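Local coordinates for B12-binding domain-containing protein (Kitasatospora setae, PDB 6WTE) that binds cobalamin and a [4Fe-4S] cluster and acts as TsrM, a radical SAM family methyltransferase that probably works by non-radical catalysis, at residues E88-I93 with F119-G124; A250-E255 with K282-E287; A396-D401 with T405-G410; E425-V430 with P434-N439. All blocks are in the same frame, centred on the assembly; numbering follows the deposited sequence.

In the fold
The four contacts follow one another along the chain. Contact 1 lies in the B12-binding domain, and its I121 side chain comes within about 8 Å of the bound cobalamin. Contacts 2, 3 and 4 belong to the radical SAM core; V252 of contact 2 is about 12 Å from the cobalamin, whereas F397 of contact 3 is about 13 Å from the iron-sulfur cluster. Centres of contacts 1 and 2 are about 38 Å apart. Contacts 3 and 4 come closest, their nearest atoms about 8 Å apart, though their centres are about 29 Å apart; strand 404-412 is followed by helix 418-427. Both lie away from the residues that bind the cofactors.

Contact 1 (E88-I93 with F119-G124); sequences EIITEI and FGIEYG
Within the B12-binding domain, helix 83-96 packs against the turn that ends helix 112-119 and leads into strand 123-124, and I90 carries the contact through both of its branches. Its CD1 sits over one face of the F119 ring, 3.7 Å from the ring centroid and 21° off the normal, which is CH-pi geometry; the methyl is displaced toward the CG-CD2 side, with CD1 3.5 Å from F119 CG. With CG1 beside the backbone N (chi1 -69°), the other branch, CG2, stands anti to that N and meets I121 CG2 at 3.5 Å. G120, with positive phi, is the C-prime residue of the Schellman motif ending the helix; the residues before and after it, F119 and I121, both touch I90. Beside this apolar patch one water donates to T91 OG1 and to F119 O, each at 2.8 Å, tying the helix to the backbone of the turn. Shortening I90 to an alanine takes away both the methyl over the F119 ring and the partner of I121 CG2, which would probably leave a gap between helix and turn. The chemistry implies that dispersion and shape fit hold the buried side, while a single water supplies the polar link.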
loop_
_atom_site.group_PDB
_atom_site.type_symbol
_atom_site.label_atom_id
_atom_site.label_comp_id
_atom_site.label_asym_id
_atom_site.label_seq_id
_atom_site.Cartn_x
_atom_site.Cartn_y
_atom_site.Cartn_z
ATOM N N GLU A 88 -2.111 -20.425 2.911
ATOM C CA GLU A 88 -3.036 -21.351 3.555
ATOM C C GLU A 88 -4.435 -21.239 2.953
ATOM O O GLU A 88 -5.088 -22.257 2.683
ATOM C CB GLU A 88 -3.067 -21.091 5.061
ATOM C CG GLU A 88 -3.879 -22.102 5.843
ATOM C CD GLU A 88 -3.991 -21.757 7.320
ATOM O OE1 GLU A 88 -3.721 -20.590 7.690
ATOM O OE2 GLU A 88 -4.342 -22.662 8.109
ATOM N N ILE A 89 -4.899 -20.010 2.716
ATOM C CA ILE A 89 -6.212 -19.808 2.109
ATOM C C ILE A 89 -6.229 -20.343 0.681
ATOM O O ILE A 89 -7.173 -21.031 0.274
ATOM C CB ILE A 89 -6.604 -18.321 2.170
ATOM C CG1 ILE A 89 -6.978 -17.935 3.611
ATOM C CG2 ILE A 89 -7.737 -18.023 1.181
ATOM C CD1 ILE A 89 -6.951 -16.430 3.901
ATOM N N ILE A 90 -5.181 -20.055 -0.091
ATOM C CA ILE A 90 -5.123 -20.526 -1.476
ATOM C C ILE A 90 -5.056 -22.050 -1.528
ATOM O O ILE A 90 -5.666 -22.681 -2.399
ATOM C CB ILE A 90 -3.937 -19.874 -2.206
ATOM C CG1 ILE A 90 -4.216 -18.377 -2.402
ATOM C CG2 ILE A 90 -3.671 -20.593 -3.529
ATOM C CD1 ILE A 90 -3.019 -17.577 -2.896
ATOM N N THR A 91 -4.324 -22.665 -0.598
ATOM C CA THR A 91 -4.235 -24.122 -0.589
ATOM C C THR A 91 -5.600 -24.755 -0.349
ATOM O O THR A 91 -5.947 -25.759 -0.984
ATOM C CB THR A 91 -3.224 -24.583 0.463
ATOM O OG1 THR A 91 -1.917 -24.144 0.085
ATOM C CG2 THR A 91 -3.222 -26.098 0.587
ATOM N N GLU A 92 -6.398 -24.170 0.551
ATOM C CA GLU A 92 -7.750 -24.680 0.764
ATOM C C GLU A 92 -8.617 -24.490 -0.477
ATOM O O GLU A 92 -9.397 -25.382 -0.837
ATOM C CB GLU A 92 -8.380 -24.001 1.981
ATOM C CG GLU A 92 -9.738 -24.567 2.373
ATOM C CD GLU A 92 -9.668 -26.008 2.862
ATOM O OE1 GLU A 92 -8.600 -26.437 3.344
ATOM O OE2 GLU A 92 -10.692 -26.714 2.761
ATOM N N ILE A 93 -8.498 -23.340 -1.144
ATOM C CA ILE A 93 -9.246 -23.110 -2.379
ATOM C C ILE A 93 -8.967 -24.223 -3.383
ATOM O O ILE A 93 -9.890 -24.789 -3.982
ATOM C CB ILE A 93 -8.909 -21.729 -2.967
ATOM C CG1 ILE A 93 -9.585 -20.615 -2.161
ATOM C CG2 ILE A 93 -9.338 -21.657 -4.422
ATOM C CD1 ILE A 93 -9.079 -19.211 -2.511
ATOM N N PHE A 119 2.717 -19.692 -3.990
ATOM C CA PHE A 119 1.316 -20.066 -3.800
ATOM C C PHE A 119 0.933 -21.302 -4.598
ATOM O O PHE A 119 -0.087 -21.932 -4.291
ATOM C CB PHE A 119 0.395 -18.917 -4.206
ATOM C CG PHE A 119 0.474 -17.708 -3.310
ATOM C CD1 PHE A 119 0.785 -17.828 -1.965
ATOM C CD2 PHE A 119 0.202 -16.454 -3.820
ATOM C CE1 PHE A 119 0.837 -16.702 -1.144
ATOM C CE2 PHE A 119 0.255 -15.335 -3.016
ATOM C CZ PHE A 119 0.576 -15.462 -1.673
ATOM N N GLY A 120 1.709 -21.647 -5.621
ATOM C CA GLY A 120 1.377 -22.789 -6.451
ATOM C C GLY A 120 0.186 -22.566 -7.351
ATOM O O GLY A 120 -0.584 -23.503 -7.592
ATOM N N ILE A 121 0.006 -21.349 -7.852
ATOM C CA ILE A 121 -1.174 -20.991 -8.626
ATOM C C ILE A 121 -0.796 -20.875 -10.097
ATOM O O ILE A 121 0.378 -20.817 -10.463
ATOM C CB ILE A 121 -1.836 -19.694 -8.114
ATOM C CG1 ILE A 121 -0.864 -18.506 -8.201
ATOM C CG2 ILE A 121 -2.339 -19.892 -6.698
ATOM C CD1 ILE A 121 -1.465 -17.157 -7.737
ATOM N N GLU A 122 -1.821 -20.837 -10.951
ATOM C CA GLU A 122 -1.610 -20.880 -12.393
ATOM C C GLU A 122 -1.139 -19.548 -12.960
ATOM O O GLU A 122 -0.287 -19.525 -13.858
ATOM C CB GLU A 122 -2.903 -21.306 -13.091
ATOM C CG GLU A 122 -3.197 -22.800 -13.050
ATOM C CD GLU A 122 -3.808 -23.273 -11.741
ATOM O OE1 GLU A 122 -4.221 -22.440 -10.905
ATOM O OE2 GLU A 122 -3.901 -24.501 -11.559
ATOM N N TYR A 123 -1.688 -18.432 -12.479
ATOM C CA TYR A 123 -1.496 -17.156 -13.151
ATOM C C TYR A 123 -1.245 -16.051 -12.144
ATOM O O TYR A 123 -1.678 -16.115 -10.991
ATOM C CB TYR A 123 -2.704 -16.777 -14.020
ATOM C CG TYR A 123 -3.063 -17.852 -15.005
ATOM C CD1 TYR A 123 -2.182 -18.206 -16.015
ATOM C CD2 TYR A 123 -4.276 -18.522 -14.916
ATOM C CE1 TYR A 123 -2.497 -19.202 -16.922
ATOM C CE2 TYR A 123 -4.602 -19.517 -15.815
ATOM C CZ TYR A 123 -3.709 -19.855 -16.813
ATOM O OH TYR A 123 -4.026 -20.846 -17.710
ATOM N N GLY A 124 -0.569 -15.012 -12.620
ATOM C CA GLY A 124 -0.351 -13.823 -11.824
ATOM C C GLY A 124 -0.383 -12.579 -12.688
ATOM O O GLY A 124 -0.148 -12.622 -13.897
HETATM O O HOH W 1 -1.275 -23.876 -2.626
#

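Contact 2 (A250-E255 with K282-E287); sequences ASVVDE and KNLLRE
Between 250-255 and 282-287, L284 CD1 touches two consecutive valines: it lies 3.6 Å from V253 CG2 and 3.7 Å from V252 CG1. L284 leaves its backbone pointing across the interface rather than straight at the other helix; with CG anti to the backbone N (chi1 -175°), its end is carried nearer to them. The two valines are met differently: V252 lies roughly perpendicular to L284, while V253 runs alongside it pointing the other way. All three are buried, and I221 of strand 219-221 also touches V252, which places this tight part on the sheet side of the pair.

In place of such a leucine-valine cluster, the partly exposed side has one aliphatic contact, E287 CG on V253 CG2 at 3.7 Å. The bend at chi2 (63°) turns the E287 carboxylate away from the extended course of the chain. That carboxylate is satisfied within its own helix, by salt bridges from OE2 to R290 and R291; R291 also pairs with D254, so one guanidinium lies between acidic groups of both helices and probably offsets their like charges.

The axes of the two short segments approach to 9.9 Å and cross at -50°, with their N-to-C directions inclined by the same amount. Two successive helices, joined through strand 266-269 between them, are consistent with the TIM-barrel-like fold of the radical SAM core, where helices pack side by side against the parallel strands.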
loop_
_atom_site.group_PDB
_atom_site.type_symbol
_atom_site.label_atom_id
_atom_site.label_comp_id
_atom_site.label_asym_id
_atom_site.label_seq_id
_atom_site.Cartn_x
_atom_site.Cartn_y
_atom_site.Cartn_z
ATOM N N ALA A 250 -14.737 13.108 -14.571
ATOM C CA ALA A 250 -16.154 12.909 -14.287
ATOM C C ALA A 250 -16.415 11.551 -13.648
ATOM O O ALA A 250 -17.303 11.431 -12.796
ATOM C CB ALA A 250 -16.972 13.055 -15.567
ATOM N N SER A 251 -15.655 10.523 -14.041
ATOM C CA SER A 251 -15.856 9.197 -13.463
ATOM C C SER A 251 -15.409 9.155 -12.009
ATOM O O SER A 251 -16.091 8.560 -11.164
ATOM C CB SER A 251 -15.106 8.140 -14.280
ATOM O OG SER A 251 -15.601 8.085 -15.610
ATOM N N VAL A 252 -14.264 9.771 -11.699
ATOM C CA VAL A 252 -13.799 9.826 -10.313
ATOM C C VAL A 252 -14.836 10.514 -9.432
ATOM O O VAL A 252 -15.208 10.005 -8.368
ATOM C CB VAL A 252 -12.439 10.541 -10.221
ATOM C CG1 VAL A 252 -11.948 10.539 -8.792
ATOM C CG2 VAL A 252 -11.419 9.867 -11.119
ATOM N N VAL A 253 -15.311 11.689 -9.853
ATOM C CA VAL A 253 -16.240 12.424 -9.003
ATOM C C VAL A 253 -17.585 11.702 -8.916
ATOM O O VAL A 253 -18.229 11.710 -7.861
ATOM C CB VAL A 253 -16.394 13.880 -9.482
ATOM C CG1 VAL A 253 -17.270 14.653 -8.512
ATOM C CG2 VAL A 253 -15.017 14.548 -9.597
ATOM N N ASP A 254 -18.032 11.068 -10.011
ATOM C CA ASP A 254 -19.230 10.226 -9.945
ATOM C C ASP A 254 -19.099 9.165 -8.856
ATOM O O ASP A 254 -20.042 8.921 -8.089
ATOM C CB ASP A 254 -19.483 9.525 -11.287
ATOM C CG ASP A 254 -20.192 10.401 -12.306
ATOM O OD1 ASP A 254 -20.525 11.568 -12.007
ATOM O OD2 ASP A 254 -20.437 9.890 -13.422
ATOM N N GLU A 255 -17.936 8.513 -8.790
ATOM C CA GLU A 255 -17.707 7.480 -7.786
ATOM C C GLU A 255 -17.712 8.055 -6.374
ATOM O O GLU A 255 -18.312 7.470 -5.463
ATOM C CB GLU A 255 -16.382 6.779 -8.068
ATOM C CG GLU A 255 -16.067 5.638 -7.127
ATOM C CD GLU A 255 -14.852 4.855 -7.589
ATOM O OE1 GLU A 255 -14.510 4.967 -8.783
ATOM O OE2 GLU A 255 -14.248 4.140 -6.767
ATOM N N LYS A 282 -5.751 19.225 -9.352
ATOM C CA LYS A 282 -6.456 20.500 -9.269
ATOM C C LYS A 282 -7.742 20.481 -10.089
ATOM O O LYS A 282 -8.765 21.017 -9.653
ATOM C CB LYS A 282 -5.548 21.641 -9.717
ATOM C CG LYS A 282 -4.496 21.993 -8.684
ATOM C CD LYS A 282 -3.619 23.143 -9.152
ATOM C CE LYS A 282 -2.740 23.647 -8.021
ATOM N NZ LYS A 282 -1.908 24.814 -8.455
ATOM N N ASN A 283 -7.719 19.863 -11.274
ATOM C CA ASN A 283 -8.949 19.747 -12.054
ATOM C C ASN A 283 -9.992 18.911 -11.323
ATOM O O ASN A 283 -11.196 19.207 -11.380
ATOM C CB ASN A 283 -8.649 19.130 -13.423
ATOM C CG ASN A 283 -8.015 20.112 -14.383
ATOM O OD1 ASN A 283 -8.165 21.324 -14.237
ATOM N ND2 ASN A 283 -7.305 19.590 -15.379
ATOM N N LEU A 284 -9.553 17.857 -10.635
ATOM C CA LEU A 284 -10.474 17.035 -9.859
ATOM C C LEU A 284 -11.133 17.847 -8.749
ATOM O O LEU A 284 -12.354 17.785 -8.557
ATOM C CB LEU A 284 -9.729 15.844 -9.265
ATOM C CG LEU A 284 -10.661 14.870 -8.545
ATOM C CD1 LEU A 284 -11.479 14.116 -9.576
ATOM C CD2 LEU A 284 -9.860 13.918 -7.676
ATOM N N LEU A 285 -10.329 18.601 -7.989
ATOM C CA LEU A 285 -10.878 19.403 -6.902
ATOM C C LEU A 285 -11.841 20.456 -7.434
ATOM O O LEU A 285 -12.914 20.677 -6.857
ATOM C CB LEU A 285 -9.743 20.048 -6.108
ATOM C CG LEU A 285 -8.821 19.034 -5.424
ATOM C CD1 LEU A 285 -7.593 19.733 -4.847
ATOM C CD2 LEU A 285 -9.565 18.264 -4.340
ATOM N N ARG A 286 -11.489 21.089 -8.556
ATOM C CA ARG A 286 -12.382 22.064 -9.172
ATOM C C ARG A 286 -13.734 21.444 -9.511
ATOM O O ARG A 286 -14.779 22.072 -9.310
ATOM C CB ARG A 286 -11.734 22.652 -10.427
ATOM C CG ARG A 286 -10.539 23.567 -10.155
ATOM C CD ARG A 286 -10.035 24.220 -11.437
ATOM N NE ARG A 286 -8.824 25.004 -11.199
ATOM C CZ ARG A 286 -7.603 24.623 -11.559
ATOM N NH1 ARG A 286 -7.422 23.471 -12.196
ATOM N NH2 ARG A 286 -6.562 25.400 -11.291
ATOM N N GLU A 287 -13.737 20.218 -10.043
ATOM C CA GLU A 287 -15.005 19.570 -10.366
ATOM C C GLU A 287 -15.797 19.237 -9.107
ATOM O O GLU A 287 -17.026 19.384 -9.086
ATOM C CB GLU A 287 -14.755 18.317 -11.207
ATOM C CG GLU A 287 -16.010 17.509 -11.513
ATOM C CD GLU A 287 -17.025 18.275 -12.342
ATOM O OE1 GLU A 287 -16.678 19.331 -12.920
ATOM O OE2 GLU A 287 -18.183 17.812 -12.420
#

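Contact 3 (A396-D401 with T405-G410); sequences AFMALD and TGFSLG
The contact belongs to the beta-alpha-beta unit formed by strand 373-380, helix 387-398 and strand 404-412, where the C-terminal end of the helix lies against the strand that follows it. M398 is central. Its SD meets the rim of the F407 ring, 88° off the normal: it is 5.2 Å from the centroid and 4.0 Å from CZ. This is a Met-aromatic contact of the edge type, and bends at chi2 (-63°) and chi3 fold the thioether back so that the sulfur, rather than an outstretched methyl, faces the strand. The same SD lies 4.1 Å from T405 CB, hence one atom spans two residues spaced two apart on the strand.

T405 has a divided role. Its CG2 faces F397 CB at 4.2 Å, a looser apolar approach, whereas OG1 joins a water at 2.7 Å. The water also lies 2.8 Å from F397 O, bridging that carbonyl near the helix end and T405 OG1. Beyond the pair, A378 of strand 373-380 touches both F397 and F407, and L502 of helix 491-503 packs on F407.

D401, with positive phi, follows the helix and closes a type I turn begun at M398, bringing the chain round toward the strand in a few residues. A helix packed on the strand that follows it, in parallel order with the strand before, is the beta-alpha-beta crossover seen in the radical SAM core.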
loop_
_atom_site.group_PDB
_atom_site.type_symbol
_atom_site.label_atom_id
_atom_site.label_comp_id
_atom_site.label_asym_id
_atom_site.label_seq_id
_atom_site.Cartn_x
_atom_site.Cartn_y
_atom_site.Cartn_z
ATOM N N ALA A 396 13.561 19.628 13.876
ATOM C CA ALA A 396 12.963 20.459 12.837
ATOM C C ALA A 396 11.516 20.060 12.567
ATOM O O ALA A 396 10.644 20.927 12.433
ATOM C CB ALA A 396 13.788 20.369 11.560
ATOM N N PHE A 397 11.240 18.754 12.479
ATOM C CA PHE A 397 9.874 18.303 12.222
ATOM C C PHE A 397 8.937 18.663 13.373
ATOM O O PHE A 397 7.813 19.123 13.147
ATOM C CB PHE A 397 9.840 16.791 11.972
ATOM C CG PHE A 397 10.179 16.396 10.568
ATOM C CD1 PHE A 397 10.955 17.209 9.758
ATOM C CD2 PHE A 397 9.705 15.196 10.046
ATOM C CE1 PHE A 397 11.269 16.820 8.454
ATOM C CE2 PHE A 397 10.016 14.808 8.745
ATOM C CZ PHE A 397 10.794 15.627 7.952
ATOM N N MET A 398 9.376 18.448 14.617
ATOM C CA MET A 398 8.510 18.724 15.756
ATOM C C MET A 398 8.159 20.205 15.851
ATOM O O MET A 398 7.061 20.554 16.302
ATOM C CB MET A 398 9.174 18.240 17.048
ATOM C CG MET A 398 9.240 16.724 17.165
ATOM S SD MET A 398 7.593 15.980 17.216
ATOM C CE MET A 398 7.024 16.662 18.770
ATOM N N ALA A 399 9.060 21.085 15.409
ATOM C CA ALA A 399 8.793 22.519 15.452
ATOM C C ALA A 399 7.744 22.954 14.437
ATOM O O ALA A 399 7.259 24.087 14.525
ATOM C CB ALA A 399 10.094 23.301 15.234
ATOM N N LEU A 400 7.384 22.088 13.482
ATOM C CA LEU A 400 6.310 22.406 12.541
ATOM C C LEU A 400 4.962 22.546 13.235
ATOM O O LEU A 400 4.067 23.220 12.715
ATOM C CB LEU A 400 6.207 21.321 11.470
ATOM C CG LEU A 400 7.339 21.179 10.459
ATOM C CD1 LEU A 400 7.165 19.869 9.716
ATOM C CD2 LEU A 400 7.313 22.349 9.489
ATOM N N ASP A 401 4.789 21.898 14.388
ATOM C CA ASP A 401 3.493 21.831 15.065
ATOM C C ASP A 401 2.431 21.186 14.175
ATOM O O ASP A 401 1.271 21.601 14.162
ATOM C CB ASP A 401 3.032 23.214 15.537
ATOM C CG ASP A 401 3.732 23.662 16.804
ATOM O OD1 ASP A 401 4.493 22.851 17.375
ATOM O OD2 ASP A 401 3.522 24.824 17.224
ATOM N N THR A 405 2.866 14.004 14.129
ATOM C CA THR A 405 4.160 13.734 13.514
ATOM C C THR A 405 4.473 12.261 13.732
ATOM O O THR A 405 4.552 11.806 14.876
ATOM C CB THR A 405 5.244 14.630 14.114
ATOM O OG1 THR A 405 4.748 15.969 14.150
ATOM C CG2 THR A 405 6.505 14.596 13.260
ATOM N N GLY A 406 4.656 11.527 12.644
ATOM C CA GLY A 406 4.875 10.089 12.695
ATOM C C GLY A 406 6.313 9.764 12.334
ATOM O O GLY A 406 6.857 10.312 11.371
ATOM N N PHE A 407 6.919 8.874 13.114
ATOM C CA PHE A 407 8.296 8.452 12.899
ATOM C C PHE A 407 8.346 6.952 12.643
ATOM O O PHE A 407 7.700 6.169 13.346
ATOM C CB PHE A 407 9.172 8.796 14.104
ATOM C CG PHE A 407 9.179 10.253 14.451
ATOM C CD1 PHE A 407 10.013 11.134 13.781
ATOM C CD2 PHE A 407 8.339 10.749 15.438
ATOM C CE1 PHE A 407 10.022 12.479 14.093
ATOM C CE2 PHE A 407 8.344 12.092 15.756
ATOM C CZ PHE A 407 9.189 12.961 15.084
ATOM N N SER A 408 9.119 6.562 11.633
ATOM C CA SER A 408 9.351 5.165 11.303
ATOM C C SER A 408 10.848 4.875 11.346
ATOM O O SER A 408 11.674 5.780 11.209
ATOM C CB SER A 408 8.787 4.825 9.919
ATOM O OG SER A 408 7.382 5.024 9.871
ATOM N N LEU A 409 11.194 3.594 11.526
ATOM C CA LEU A 409 12.579 3.158 11.698
ATOM C C LEU A 409 12.862 1.928 10.850
ATOM O O LEU A 409 12.145 0.924 10.948
ATOM C CB LEU A 409 12.888 2.821 13.161
ATOM C CG LEU A 409 13.254 3.941 14.125
ATOM C CD1 LEU A 409 13.264 3.407 15.549
ATOM C CD2 LEU A 409 14.616 4.486 13.752
ATOM N N GLY A 410 13.926 1.983 10.060
ATOM C CA GLY A 410 14.338 0.840 9.270
ATOM C C GLY A 410 13.540 0.703 7.984
ATOM O O GLY A 410 12.476 1.294 7.805
HETATM O O HOH W 2 5.262 18.604 14.193
#

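Contact 4 (E425-V430 with P434-N439); sequences EQCAGV and PGLQSN. With EDO (1,2-ethanediol), chain J.
Q426 and C427, in the last turn of helix 418-427, reach P434 and L436 respectively, and only 93 Å² is buried in all. Q426 comes first: its chain is extended beyond CG (chi2 174°), carrying the amide to the water and the diol. Its OE1 accepts from a water at 2.6 Å that also donates to P434 O at 2.8 Å, while OE1 itself stays 4.3 Å from P434 CD. On the other amide atom, Q426 NE2 donates to O2 of a bound 1,2-ethanediol at 3.1 Å in a nearly straight bond of 172°; the diol probably comes from the crystallisation liquor. E422 is a further acceptor for NE2. With a leucine in place of Q426 the amide is gone, and the bridging water would probably lose its hold on the helix, leaving P434 O without that link. C427 follows, its SG resting 3.9 Å from L436 CD2 in the buried part of the contact. The helix ends after C427: A428 has positive phi, and V430 N bonds back to C427 O at 3.0 Å. Among its neighbours, helix 418-427 faces the start of strand 436-437, which pairs antiparallel with strand 475-476, while L413 and V474 pack on L436.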
loop_
_atom_site.group_PDB
_atom_site.type_symbol
_atom_site.label_atom_id
_atom_site.label_comp_id
_atom_site.label_asym_id
_atom_site.label_seq_id
_atom_site.Cartn_x
_atom_site.Cartn_y
_atom_site.Cartn_z
ATOM N N GLU A 425 23.505 -5.466 -5.485
ATOM C CA GLU A 425 24.766 -5.222 -6.185
ATOM C C GLU A 425 25.951 -5.282 -5.232
ATOM O O GLU A 425 27.005 -5.835 -5.569
ATOM C CB GLU A 425 24.739 -3.864 -6.886
ATOM C CG GLU A 425 23.889 -3.808 -8.134
ATOM C CD GLU A 425 24.339 -4.798 -9.196
ATOM O OE1 GLU A 425 25.555 -5.062 -9.301
ATOM O OE2 GLU A 425 23.470 -5.301 -9.931
ATOM N N GLN A 426 25.807 -4.693 -4.043
ATOM C CA GLN A 426 26.908 -4.700 -3.089
ATOM C C GLN A 426 27.244 -6.115 -2.639
ATOM O O GLN A 426 28.412 -6.424 -2.378
ATOM C CB GLN A 426 26.562 -3.822 -1.891
ATOM C CG GLN A 426 26.421 -2.357 -2.254
ATOM C CD GLN A 426 25.943 -1.520 -1.098
ATOM O OE1 GLN A 426 25.786 -2.014 0.019
ATOM N NE2 GLN A 426 25.714 -0.242 -1.354
ATOM N N CYS A 427 26.236 -6.981 -2.538
ATOM C CA CYS A 427 26.480 -8.379 -2.207
ATOM C C CYS A 427 27.135 -9.113 -3.368
ATOM O O CYS A 427 28.008 -9.962 -3.157
ATOM C CB CYS A 427 25.170 -9.068 -1.822
ATOM S SG CYS A 427 24.429 -8.490 -0.285
ATOM N N ALA A 428 26.700 -8.822 -4.598
ATOM C CA ALA A 428 27.239 -9.453 -5.809
ATOM C C ALA A 428 27.237 -10.978 -5.711
ATOM O O ALA A 428 28.049 -11.654 -6.352
ATOM C CB ALA A 428 28.648 -8.943 -6.129
ATOM N N GLY A 429 26.329 -11.526 -4.905
ATOM C CA GLY A 429 26.216 -12.964 -4.736
ATOM C C GLY A 429 27.333 -13.646 -3.972
ATOM O O GLY A 429 27.328 -14.876 -3.890
ATOM N N VAL A 430 28.282 -12.899 -3.392
ATOM C CA VAL A 430 29.464 -13.510 -2.780
ATOM C C VAL A 430 29.748 -12.981 -1.376
ATOM O O VAL A 430 30.629 -13.496 -0.681
ATOM C CB VAL A 430 30.709 -13.305 -3.666
ATOM C CG1 VAL A 430 30.504 -13.925 -5.050
ATOM C CG2 VAL A 430 31.049 -11.824 -3.775
ATOM N N PRO A 434 26.795 -4.042 4.257
ATOM C CA PRO A 434 26.544 -3.361 5.531
ATOM C C PRO A 434 25.086 -2.950 5.663
ATOM O O PRO A 434 24.445 -2.533 4.698
ATOM C CB PRO A 434 27.466 -2.137 5.473
ATOM C CG PRO A 434 28.569 -2.539 4.543
ATOM C CD PRO A 434 27.922 -3.443 3.517
ATOM N N GLY A 435 24.566 -3.076 6.874
ATOM C CA GLY A 435 23.223 -2.634 7.165
ATOM C C GLY A 435 22.137 -3.639 6.858
ATOM O O GLY A 435 20.998 -3.434 7.287
ATOM N N LEU A 436 22.454 -4.707 6.126
ATOM C CA LEU A 436 21.497 -5.771 5.853
ATOM C C LEU A 436 21.187 -6.533 7.136
ATOM O O LEU A 436 22.091 -6.872 7.904
ATOM C CB LEU A 436 22.082 -6.713 4.804
ATOM C CG LEU A 436 21.213 -7.485 3.828
ATOM C CD1 LEU A 436 20.266 -6.534 3.142
ATOM C CD2 LEU A 436 22.129 -8.128 2.818
ATOM N N GLN A 437 19.908 -6.833 7.355
ATOM C CA GLN A 437 19.493 -7.449 8.607
ATOM C C GLN A 437 18.230 -8.268 8.384
ATOM O O GLN A 437 17.373 -7.911 7.573
ATOM C CB GLN A 437 19.238 -6.383 9.686
ATOM C CG GLN A 437 19.104 -6.902 11.123
ATOM C CD GLN A 437 17.695 -7.382 11.482
ATOM O OE1 GLN A 437 16.722 -7.079 10.793
ATOM N NE2 GLN A 437 17.591 -8.131 12.572
ATOM N N SER A 438 18.118 -9.362 9.133
ATOM C CA SER A 438 16.863 -10.094 9.236
ATOM C C SER A 438 16.823 -10.793 10.583
ATOM O O SER A 438 17.827 -11.363 11.020
ATOM C CB SER A 438 16.690 -11.129 8.120
ATOM O OG SER A 438 15.440 -11.785 8.267
ATOM N N ASN A 439 15.654 -10.751 11.234
ATOM C CA ASN A 439 15.523 -11.334 12.565
ATOM C C ASN A 439 15.730 -12.839 12.573
ATOM O O ASN A 439 16.074 -13.395 13.621
ATOM C CB ASN A 439 14.147 -11.032 13.151
ATOM C CG ASN A 439 13.951 -9.565 13.454
ATOM O OD1 ASN A 439 14.902 -8.783 13.454
ATOM N ND2 ASN A 439 12.714 -9.185 13.727
HETATM C C1 EDO J . 22.957 2.232 -0.155
HETATM O O1 EDO J . 22.167 1.394 -0.999
HETATM C C2 EDO J . 23.612 1.380 0.924
HETATM O O2 EDO J . 25.010 1.687 0.960
HETATM O O HOH W 3 25.267 -1.179 2.413
#